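Local coordinates for GrpU microcompartment shell protein (PDB 4OLP), which probably forms part of the shell of a glycyl-radical bacterial microcompartment and binds an iron-sulfur cluster, consistent with a role in electron transport, at residues R4-K18 with R28-I40. Numbering follows the deposited sequence.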
loop_
_atom_site.group_PDB
_atom_site.type_symbol
_atom_site.label_atom_id
_atom_site.label_comp_id
_atom_site.label_asym_id
_atom_site.label_seq_id
_atom_site.Cartn_x
_atom_site.Cartn_y
_atom_site.Cartn_z
ATOM N N ARG B 4 -11.322 16.631 12.528
ATOM C CA ARG B 4 -11.790 17.840 11.874
ATOM C C ARG B 4 -13.311 17.784 11.687
ATOM O O ARG B 4 -13.902 16.708 11.522
ATOM C CB ARG B 4 -11.003 18.012 10.602
ATOM C CG ARG B 4 -11.163 19.311 9.871
ATOM C CD ARG B 4 -10.361 20.451 10.501
ATOM N NE ARG B 4 -8.910 20.274 10.447
ATOM C CZ ARG B 4 -8.064 21.241 10.784
ATOM N NH1 ARG B 4 -8.531 22.433 11.135
ATOM N NH2 ARG B 4 -6.759 21.023 10.743
ATOM N N ILE B 5 -13.958 18.933 11.846
ATOM C CA ILE B 5 -15.412 19.017 11.763
ATOM C C ILE B 5 -15.763 20.025 10.716
ATOM O O ILE B 5 -15.276 21.140 10.748
ATOM C CB ILE B 5 -16.048 19.451 13.084
ATOM C CG1 ILE B 5 -15.855 18.370 14.142
ATOM C CG2 ILE B 5 -17.538 19.708 12.895
ATOM C CD1 ILE B 5 -15.962 18.889 15.558
ATOM N N ILE B 6 -16.599 19.624 9.773
ATOM C CA ILE B 6 -17.027 20.510 8.715
ATOM C C ILE B 6 -18.414 20.970 9.089
ATOM O O ILE B 6 -19.343 20.169 9.129
ATOM C CB ILE B 6 -17.047 19.791 7.353
ATOM C CG1 ILE B 6 -15.630 19.419 6.953
ATOM C CG2 ILE B 6 -17.685 20.665 6.272
ATOM C CD1 ILE B 6 -15.549 18.325 5.910
ATOM N N ASN B 7 -18.544 22.262 9.386
ATOM C CA ASN B 7 -19.844 22.845 9.688
ATOM C C ASN B 7 -20.513 23.262 8.395
ATOM O O ASN B 7 -19.896 23.893 7.542
ATOM C CB ASN B 7 -19.706 24.029 10.637
ATOM C CG ASN B 7 -19.127 23.617 11.980
ATOM O OD1 ASN B 7 -17.947 23.861 12.248
ATOM N ND2 ASN B 7 -19.939 22.959 12.824
ATOM N N ALA B 8 -21.771 22.865 8.248
ATOM C CA ALA B 8 -22.594 23.311 7.141
ATOM C C ALA B 8 -21.909 22.993 5.836
ATOM O O ALA B 8 -21.513 23.912 5.105
ATOM C CB ALA B 8 -22.863 24.803 7.246
ATOM N N PRO B 9 -21.782 21.694 5.528
ATOM C CA PRO B 9 -21.070 21.311 4.329
ATOM C C PRO B 9 -21.842 21.621 3.067
ATOM O O PRO B 9 -23.052 21.619 3.060
ATOM C CB PRO B 9 -20.913 19.803 4.486
ATOM C CG PRO B 9 -22.042 19.407 5.347
ATOM C CD PRO B 9 -22.178 20.525 6.319
ATOM N N THR B 10 -21.104 21.891 2.008
ATOM C CA THR B 10 -21.640 22.126 0.675
ATOM C C THR B 10 -22.306 20.847 0.152
ATOM O O THR B 10 -22.052 19.770 0.668
ATOM C CB THR B 10 -20.440 22.540 -0.212
ATOM O OG1 THR B 10 -19.922 23.806 0.236
ATOM C CG2 THR B 10 -20.787 22.628 -1.684
ATOM N N LEU B 11 -23.142 20.962 -0.874
ATOM C CA LEU B 11 -23.625 19.789 -1.609
ATOM C C LEU B 11 -22.463 19.051 -2.306
ATOM O O LEU B 11 -22.395 17.816 -2.274
ATOM C CB LEU B 11 -24.678 20.190 -2.640
ATOM C CG LEU B 11 -25.993 20.756 -2.104
ATOM C CD1 LEU B 11 -26.814 21.372 -3.230
ATOM C CD2 LEU B 11 -26.812 19.700 -1.386
ATOM N N GLU B 12 -21.572 19.806 -2.949
ATOM C CA GLU B 12 -20.310 19.263 -3.505
ATOM C C GLU B 12 -19.445 18.534 -2.484
ATOM O O GLU B 12 -18.784 17.541 -2.804
ATOM C CB GLU B 12 -19.458 20.365 -4.135
ATOM C CG GLU B 12 -20.047 20.993 -5.386
ATOM C CD GLU B 12 -19.112 21.984 -6.066
ATOM O OE1 GLU B 12 -17.941 22.153 -5.633
ATOM O OE2 GLU B 12 -19.569 22.607 -7.051
ATOM N N THR B 13 -19.397 19.047 -1.265
ATOM C CA THR B 13 -18.623 18.374 -0.234
ATOM C C THR B 13 -19.249 17.011 0.046
ATOM O O THR B 13 -18.540 15.993 0.172
ATOM C CB THR B 13 -18.544 19.214 1.046
ATOM O OG1 THR B 13 -17.849 20.436 0.768
ATOM C CG2 THR B 13 -17.818 18.457 2.152
ATOM N N LEU B 14 -20.573 16.994 0.140
ATOM C CA LEU B 14 -21.308 15.739 0.348
ATOM C C LEU B 14 -21.096 14.764 -0.803
ATOM O O LEU B 14 -20.859 13.582 -0.592
ATOM C CB LEU B 14 -22.785 16.017 0.497
ATOM C CG LEU B 14 -23.120 16.771 1.770
ATOM C CD1 LEU B 14 -24.481 17.445 1.664
ATOM C CD2 LEU B 14 -23.069 15.831 2.951
ATOM N N ALA B 15 -21.123 15.290 -2.021
ATOM C CA ALA B 15 -20.867 14.493 -3.209
ATOM C C ALA B 15 -19.468 13.846 -3.191
ATOM O O ALA B 15 -19.312 12.697 -3.591
ATOM C CB ALA B 15 -21.050 15.347 -4.449
ATOM N N MET B 16 -18.463 14.589 -2.732
ATOM C CA MET B 16 -17.083 14.087 -2.682
ATOM C C MET B 16 -16.965 12.928 -1.710
ATOM O O MET B 16 -16.289 11.925 -1.979
ATOM C CB MET B 16 -16.102 15.203 -2.293
ATOM C CG MET B 16 -15.684 16.056 -3.477
ATOM S SD MET B 16 -14.812 17.588 -3.066
ATOM C CE MET B 16 -13.250 16.981 -2.428
ATOM N N LEU B 17 -17.630 13.081 -0.576
ATOM C CA LEU B 17 -17.597 12.067 0.464
ATOM C C LEU B 17 -18.366 10.829 0.049
ATOM O O LEU B 17 -17.882 9.734 0.286
ATOM C CB LEU B 17 -18.130 12.621 1.783
ATOM C CG LEU B 17 -17.175 13.630 2.437
ATOM C CD1 LEU B 17 -17.871 14.338 3.582
ATOM C CD2 LEU B 17 -15.895 12.976 2.944
ATOM N N LYS B 18 -19.525 11.010 -0.593
ATOM C CA LYS B 18 -20.354 9.889 -1.071
ATOM C C LYS B 18 -19.622 9.010 -2.055
ATOM O O LYS B 18 -19.734 7.791 -2.004
ATOM C CB LYS B 18 -21.653 10.371 -1.695
ATOM C CG LYS B 18 -22.669 10.821 -0.672
ATOM C CD LYS B 18 -24.003 11.101 -1.326
ATOM C CE LYS B 18 -25.065 11.309 -0.263
ATOM N NZ LYS B 18 -26.422 11.462 -0.855
ATOM N N ARG B 28 -27.915 6.424 3.845
ATOM C CA ARG B 28 -28.031 6.906 5.223
ATOM C C ARG B 28 -27.902 8.445 5.386
ATOM O O ARG B 28 -28.297 9.011 6.423
ATOM C CB ARG B 28 -27.035 6.154 6.124
ATOM C CG ARG B 28 -27.517 4.739 6.471
ATOM C CD ARG B 28 -26.529 3.638 6.120
ATOM N NE ARG B 28 -25.341 3.671 6.974
ATOM C CZ ARG B 28 -24.401 2.724 7.009
ATOM N NH1 ARG B 28 -24.492 1.647 6.235
ATOM N NH2 ARG B 28 -23.357 2.855 7.823
ATOM N N LEU B 29 -27.352 9.112 4.378
ATOM C CA LEU B 29 -27.199 10.565 4.420
ATOM C C LEU B 29 -28.496 11.358 4.279
ATOM O O LEU B 29 -28.636 12.430 4.871
ATOM C CB LEU B 29 -26.175 11.013 3.380
ATOM C CG LEU B 29 -24.753 11.204 3.922
ATOM C CD1 LEU B 29 -24.225 9.943 4.601
ATOM C CD2 LEU B 29 -23.816 11.671 2.821
ATOM N N GLU B 30 -29.437 10.837 3.509
ATOM C CA GLU B 30 -30.738 11.463 3.385
ATOM C C GLU B 30 -31.686 11.090 4.507
ATOM O O GLU B 30 -32.801 11.586 4.557
ATOM C CB GLU B 30 -31.368 11.134 2.041
ATOM C CG GLU B 30 -30.738 11.872 0.887
ATOM C CD GLU B 30 -29.381 11.320 0.514
ATOM O OE1 GLU B 30 -29.094 10.111 0.718
ATOM O OE2 GLU B 30 -28.587 12.113 -0.014
ATOM N N MET B 31 -31.266 10.217 5.409
ATOM C CA MET B 31 -32.116 9.843 6.506
ATOM C C MET B 31 -31.744 10.693 7.704
ATOM O O MET B 31 -32.350 10.553 8.751
ATOM C CB MET B 31 -31.973 8.343 6.820
ATOM C CG MET B 31 -32.352 7.424 5.652
ATOM S SD MET B 31 -31.885 5.676 5.781
ATOM C CE MET B 31 -33.034 5.114 7.044
ATOM N N VAL B 32 -30.780 11.596 7.558
ATOM C CA VAL B 32 -30.276 12.369 8.722
ATOM C C VAL B 32 -29.933 13.820 8.361
ATOM O O VAL B 32 -29.443 14.095 7.254
ATOM C CB VAL B 32 -29.071 11.678 9.359
ATOM C CG1 VAL B 32 -27.772 12.068 8.666
ATOM C CG2 VAL B 32 -28.994 11.977 10.824
ATOM N N ARG B 33 -30.238 14.745 9.264
ATOM C CA ARG B 33 -29.954 16.150 9.016
ATOM C C ARG B 33 -28.456 16.449 9.160
ATOM O O ARG B 33 -27.891 16.290 10.235
ATOM C CB ARG B 33 -30.667 16.994 10.037
ATOM C CG ARG B 33 -30.256 18.449 10.032
ATOM C CD ARG B 33 -31.160 19.230 10.932
ATOM N NE ARG B 33 -30.588 20.567 11.090
ATOM C CZ ARG B 33 -31.274 21.666 11.358
ATOM N NH1 ARG B 33 -30.598 22.787 11.460
ATOM N NH2 ARG B 33 -32.613 21.658 11.497
ATOM N N ILE B 34 -27.801 16.888 8.091
ATOM C CA ILE B 34 -26.366 17.006 8.187
ATOM C C ILE B 34 -25.913 18.434 8.396
ATOM O O ILE B 34 -25.541 19.125 7.446
ATOM C CB ILE B 34 -25.682 16.371 6.975
ATOM C CG1 ILE B 34 -26.073 14.891 6.882
ATOM C CG2 ILE B 34 -24.173 16.497 7.087
ATOM C CD1 ILE B 34 -25.691 14.217 5.592
ATOM N N ASP B 35 -25.983 18.876 9.639
ATOM C CA ASP B 35 -25.483 20.193 9.985
ATOM C C ASP B 35 -23.966 20.123 9.891
ATOM O O ASP B 35 -23.322 21.066 9.436
ATOM C CB ASP B 35 -25.852 20.577 11.415
ATOM C CG ASP B 35 -27.292 20.864 11.607
ATOM O OD1 ASP B 35 -27.856 21.533 10.727
ATOM O OD2 ASP B 35 -27.866 20.499 12.662
ATOM N N ALA B 36 -23.399 18.997 10.323
ATOM C CA ALA B 36 -21.959 18.890 10.424
ATOM C C ALA B 36 -21.453 17.500 10.057
ATOM O O ALA B 36 -22.196 16.522 10.072
ATOM C CB ALA B 36 -21.539 19.238 11.832
ATOM N N ILE B 37 -20.181 17.444 9.698
ATOM C CA ILE B 37 -19.491 16.195 9.439
ATOM C C ILE B 37 -18.195 16.181 10.234
ATOM O O ILE B 37 -17.350 17.061 10.068
ATOM C CB ILE B 37 -19.150 16.024 7.946
ATOM C CG1 ILE B 37 -20.416 16.123 7.095
ATOM C CG2 ILE B 37 -18.485 14.678 7.728
ATOM C CD1 ILE B 37 -20.165 16.213 5.605
ATOM N N GLY B 38 -18.035 15.165 11.064
ATOM C CA GLY B 38 -16.815 14.992 11.800
ATOM C C GLY B 38 -15.987 13.940 11.088
ATOM O O GLY B 38 -16.501 12.878 10.693
ATOM N N LEU B 39 -14.718 14.253 10.866
ATOM C CA LEU B 39 -13.834 13.346 10.191
ATOM C C LEU B 39 -12.719 13.077 11.142
ATOM O O LEU B 39 -12.085 14.004 11.623
ATOM C CB LEU B 39 -13.290 13.971 8.914
ATOM C CG LEU B 39 -14.353 14.331 7.884
ATOM C CD1 LEU B 39 -13.751 15.116 6.734
ATOM C CD2 LEU B 39 -15.028 13.069 7.360
ATOM N N ILE B 40 -12.457 11.801 11.400
ATOM C CA ILE B 40 -11.388 11.431 12.306
ATOM C C ILE B 40 -10.695 10.169 11.807
ATOM O O ILE B 40 -11.347 9.246 11.303
ATOM C CB ILE B 40 -11.920 11.289 13.743
ATOM C CG1 ILE B 40 -10.800 10.853 14.692
ATOM C CG2 ILE B 40 -13.093 10.321 13.795
ATOM C CD1 ILE B 40 -10.993 11.326 16.118
#
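Ile37 packs CD1 against helix 11-18 and the proline before it: Leu17 CD1 meets it tip to tip at 3.6 Å, Pro9 CG lies 3.7 Å from Ile37 CD1, and Leu14 CD2 closes in obliquely. Ile37 CG1 stands anti to its own carbonyl carbon (chi1 -56°), and a nearly extended chi2 (170°) carries the methyl to the helix. Branched aliphatic residues suit this buried layer, which Ile6 and Leu39 continue, their CD1 methyls 3.8 Å apart. Beneath it, strands 4-7 and 36-40 run antiparallel; in the hydrogen-bonded pair Ile6-Ile37, Ile6 N bonds nearly straight to Ile37 O at 2.7 Å. Ile5 and Gly38 form a non-hydrogen-bonded pair, and Gly38 adds no bulk beside Ile5. One more bond, Ala8 N to Asp35 O, follows the last bridge, Asn7 with Ala36; left-handed Ala8 turns the chain, and Pro9 leads into the helix. Away from the strands the contact is looser: partly exposed Lys18 slides past buried Leu29, its ammonium ending beside exposed Glu30 in an implausibly short salt bridge of doubtful geometry. In this BMC-domain sheet, strand 36-42 lies between strands 3-7 and 74-80, with a classic bulge at Asp35 and Ala36 facing Gly80; helix 82-92 packs against Ile5, on the face opposite Ile37.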